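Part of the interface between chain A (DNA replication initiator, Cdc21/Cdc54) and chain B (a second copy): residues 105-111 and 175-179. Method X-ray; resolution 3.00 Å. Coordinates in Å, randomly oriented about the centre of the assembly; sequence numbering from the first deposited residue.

Chain A, residues 105-111: LRSKFIG
Chain B 175-179: EFLDT

The contact is anchored by one carboxylate oxygen that answers two donors from a single residue. A:Ser107 N donates to B:Asp178 OD1 at 3.2 Å with an N-H...O angle of 159°, and A:Ser107 OG donates to the same B:Asp178 OD1 at 2.4 Å, which is very short, and at 3.00 Å resolution the exact length should not be pressed. The serine (chi1 -40°, m) and the aspartate (chi1 -68°, m; chi2 -52°) both send CA-to-CB toward the partner. The second oxygen, B:Asp178 OD2, lies 3.3 Å from A:Arg106 CB, so it meets the aliphatic root of the arginine; the guanidinium, carried off by chi1 m, chi2 -90° and chi3 t, makes no salt bridge here.

The backbones differ in kind, and the two stretches run in roughly opposite directions. Chain B is an extended strand across 175-179, with B:Phe176 and B:Asp178 directed toward chain A and the intervening B:Leu177 away. Chain A arrives as loop, makes a 3-10 segment at 107-109, and leaves as loop. Two bonds hold that turn: A:Phe109 N to A:Arg106 O at 3.1 Å and A:Ile110 N to A:Ser107 O at 2.9 Å. The register sets A:Ser107 CA 5.7 Å from B:Leu177 CA, placing the serine between the strand's two inward side chains; its CB is also 4.3 Å from B:Phe176 CB.

Beyond the polar site, the turn brings A:Ile110 (chi1 m, chi2 t) to the aromatic ring of B:Phe176 (chi1 -68°, chi2 74°). A:Ile110 CD1 sits over one face, 4.2 Å from the ring centroid and 26° off the normal, a CH-pi contact, with B:Phe176 CG its closest approach at 3.8 Å. The rule is compact: alternate strand residues supply an acceptor and a ring, and one short turn supplies the donors and a methyl, burying 248 Å² in total.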

ATOM      1  N   LEU A 105     -33.083  -6.607  38.500  1.00 33.23           N
ATOM      2  CA  LEU A 105     -31.696  -6.624  38.012  1.00 30.82           C
ATOM      3  C   LEU A 105     -31.578  -5.942  36.636  1.00 30.11           C
ATOM      4  O   LEU A 105     -31.329  -6.592  35.615  1.00 31.10           O
ATOM      5  CB  LEU A 105     -31.197  -8.083  37.951  1.00 27.12           C
ATOM      6  CG  LEU A 105     -30.964  -8.760  39.308  1.00 23.34           C
ATOM      7  CD1 LEU A 105     -30.832 -10.280  39.196  1.00 21.98           C
ATOM      8  CD2 LEU A 105     -29.733  -8.164  39.907  1.00 20.88           C
ATOM      9  N   ARG A 106     -31.768  -4.625  36.644  1.00 27.25           N
ATOM     10  CA  ARG A 106     -31.714  -3.803  35.451  1.00 24.86           C
ATOM     11  C   ARG A 106     -30.334  -3.172  35.294  1.00 25.22           C
ATOM     12  O   ARG A 106     -29.389  -3.496  36.015  1.00 25.65           O
ATOM     13  CB  ARG A 106     -32.748  -2.689  35.533  1.00 24.54           C
ATOM     14  CG  ARG A 106     -34.104  -3.120  36.040  1.00 24.79           C
ATOM     15  CD  ARG A 106     -34.986  -3.556  34.914  1.00 26.75           C
ATOM     16  NE  ARG A 106     -36.385  -3.755  35.316  1.00 28.87           N
ATOM     17  CZ  ARG A 106     -37.201  -2.787  35.740  1.00 29.61           C
ATOM     18  NH1 ARG A 106     -36.767  -1.526  35.835  1.00 30.59           N
ATOM     19  NH2 ARG A 106     -38.459  -3.078  36.041  1.00 27.45           N
ATOM     20  N   SER A 107     -30.239  -2.223  34.375  1.00 24.53           N
ATOM     21  CA  SER A 107     -28.980  -1.584  34.073  1.00 22.55           C
ATOM     22  C   SER A 107     -28.226  -0.948  35.186  1.00 22.64           C
ATOM     23  O   SER A 107     -27.005  -1.033  35.216  1.00 23.67           O
ATOM     24  CB  SER A 107     -29.187  -0.563  32.983  1.00 20.26           C
ATOM     25  OG  SER A 107     -30.081  -1.104  32.042  1.00 19.63           O
ATOM     26  N   LYS A 108     -28.917  -0.296  36.105  1.00 24.80           N
ATOM     27  CA  LYS A 108     -28.183   0.369  37.183  1.00 26.09           C
ATOM     28  C   LYS A 108     -27.249  -0.595  37.907  1.00 26.04           C
ATOM     29  O   LYS A 108     -26.231  -0.167  38.456  1.00 27.49           O
ATOM     30  CB  LYS A 108     -29.142   1.039  38.183  1.00 27.20           C
ATOM     31  CG  LYS A 108     -30.109   0.090  38.851  1.00 29.99           C
ATOM     32  CD  LYS A 108     -30.377   0.496  40.285  1.00 31.25           C
ATOM     33  CE  LYS A 108     -31.689   1.251  40.451  1.00 32.46           C
ATOM     34  NZ  LYS A 108     -32.265   1.050  41.836  1.00 30.68           N
ATOM     35  N   PHE A 109     -27.575  -1.889  37.870  1.00 25.65           N
ATOM     36  CA  PHE A 109     -26.777  -2.922  38.542  1.00 26.30           C
ATOM     37  C   PHE A 109     -25.718  -3.631  37.683  1.00 24.56           C
ATOM     38  O   PHE A 109     -25.075  -4.570  38.138  1.00 25.13           O
ATOM     39  CB  PHE A 109     -27.718  -3.959  39.161  1.00 29.79           C
ATOM     40  CG  PHE A 109     -28.543  -3.426  40.308  1.00 34.50           C
ATOM     41  CD1 PHE A 109     -29.872  -3.813  40.475  1.00 35.84           C
ATOM     42  CD2 PHE A 109     -27.983  -2.558  41.241  1.00 36.67           C
ATOM     43  CE1 PHE A 109     -30.625  -3.347  41.556  1.00 35.20           C
ATOM     44  CE2 PHE A 109     -28.727  -2.087  42.322  1.00 36.86           C
ATOM     45  CZ  PHE A 109     -30.052  -2.487  42.475  1.00 35.91           C
ATOM     46  N   ILE A 110     -25.537  -3.191  36.445  1.00 22.55           N
ATOM     47  CA  ILE A 110     -24.543  -3.817  35.591  1.00 20.21           C
ATOM     48  C   ILE A 110     -23.173  -3.426  36.090  1.00 21.24           C
ATOM     49  O   ILE A 110     -22.867  -2.243  36.242  1.00 21.46           O
ATOM     50  CB  ILE A 110     -24.684  -3.384  34.117  1.00 18.33           C
ATOM     51  CG1 ILE A 110     -26.027  -3.846  33.557  1.00 19.52           C
ATOM     52  CG2 ILE A 110     -23.598  -3.995  33.288  1.00 11.94           C
ATOM     53  CD1 ILE A 110     -26.184  -3.573  32.089  1.00 21.12           C
ATOM     54  N   GLY A 111     -22.349  -4.434  36.352  1.00 22.78           N
ATOM     55  CA  GLY A 111     -21.008  -4.189  36.845  1.00 23.73           C
ATOM     56  C   GLY A 111     -20.959  -4.111  38.362  1.00 25.36           C
ATOM     57  O   GLY A 111     -19.890  -3.957  38.936  1.00 26.01           O
TER
ATOM     58  N   GLU B 175     -21.535   2.844  29.024  1.00 38.88           N
ATOM     59  CA  GLU B 175     -22.659   2.997  29.945  1.00 38.44           C
ATOM     60  C   GLU B 175     -23.943   2.487  29.326  1.00 34.02           C
ATOM     61  O   GLU B 175     -24.213   2.741  28.163  1.00 34.32           O
ATOM     62  CB  GLU B 175     -22.823   4.469  30.330  1.00 44.47           C
ATOM     63  CG  GLU B 175     -21.759   5.019  31.290  1.00 54.69           C
ATOM     64  CD  GLU B 175     -21.795   6.553  31.403  1.00 61.76           C
ATOM     65  OE1 GLU B 175     -22.914   7.137  31.486  1.00 64.37           O
ATOM     66  OE2 GLU B 175     -20.701   7.181  31.423  1.00 65.24           O
ATOM     67  N   PHE B 176     -24.740   1.775  30.112  1.00 28.80           N
ATOM     68  CA  PHE B 176     -26.006   1.233  29.626  1.00 25.80           C
ATOM     69  C   PHE B 176     -27.246   1.950  30.145  1.00 24.79           C
ATOM     70  O   PHE B 176     -27.210   2.743  31.083  1.00 22.85           O
ATOM     71  CB  PHE B 176     -26.154  -0.236  29.989  1.00 28.02           C
ATOM     72  CG  PHE B 176     -25.207  -1.141  29.269  1.00 28.29           C
ATOM     73  CD1 PHE B 176     -23.863  -1.181  29.613  1.00 27.67           C
ATOM     74  CD2 PHE B 176     -25.661  -1.972  28.254  1.00 27.86           C
ATOM     75  CE1 PHE B 176     -22.998  -2.031  28.966  1.00 26.90           C
ATOM     76  CE2 PHE B 176     -24.796  -2.825  27.603  1.00 27.12           C
ATOM     77  CZ  PHE B 176     -23.462  -2.857  27.960  1.00 26.13           C
ATOM     78  N   LEU B 177     -28.374   1.595  29.564  1.00 24.79           N
ATOM     79  CA  LEU B 177     -29.609   2.233  29.930  1.00 25.12           C
ATOM     80  C   LEU B 177     -30.780   1.305  29.660  1.00 25.79           C
ATOM     81  O   LEU B 177     -30.754   0.535  28.706  1.00 27.08           O
ATOM     82  CB  LEU B 177     -29.689   3.505  29.117  1.00 25.44           C
ATOM     83  CG  LEU B 177     -30.998   4.240  28.965  1.00 26.17           C
ATOM     84  CD1 LEU B 177     -30.731   5.729  29.065  1.00 26.70           C
ATOM     85  CD2 LEU B 177     -31.621   3.867  27.641  1.00 25.51           C
ATOM     86  N   ASP B 178     -31.813   1.339  30.486  1.00 25.57           N
ATOM     87  CA  ASP B 178     -32.902   0.419  30.211  1.00 25.95           C
ATOM     88  C   ASP B 178     -33.772   0.833  29.045  1.00 25.25           C
ATOM     89  O   ASP B 178     -34.090   2.002  28.877  1.00 26.54           O
ATOM     90  CB  ASP B 178     -33.730   0.214  31.453  1.00 27.85           C
ATOM     91  CG  ASP B 178     -32.971  -0.518  32.503  1.00 31.82           C
ATOM     92  OD1 ASP B 178     -32.423  -1.601  32.166  1.00 34.13           O
ATOM     93  OD2 ASP B 178     -32.915  -0.025  33.655  1.00 35.60           O
ATOM     94  N   THR B 179     -34.164  -0.140  28.236  1.00 24.04           N
ATOM     95  CA  THR B 179     -34.989   0.125  27.068  1.00 21.79           C
ATOM     96  C   THR B 179     -36.135  -0.889  26.999  1.00 20.11           C
ATOM     97  O   THR B 179     -36.042  -1.989  27.557  1.00 19.61           O
ATOM     98  CB  THR B 179     -34.119   0.054  25.794  1.00 24.55           C
ATOM     99  OG1 THR B 179     -34.680   0.898  24.788  1.00 29.95           O
ATOM    100  CG2 THR B 179     -34.041  -1.370  25.256  1.00 21.90           C
TER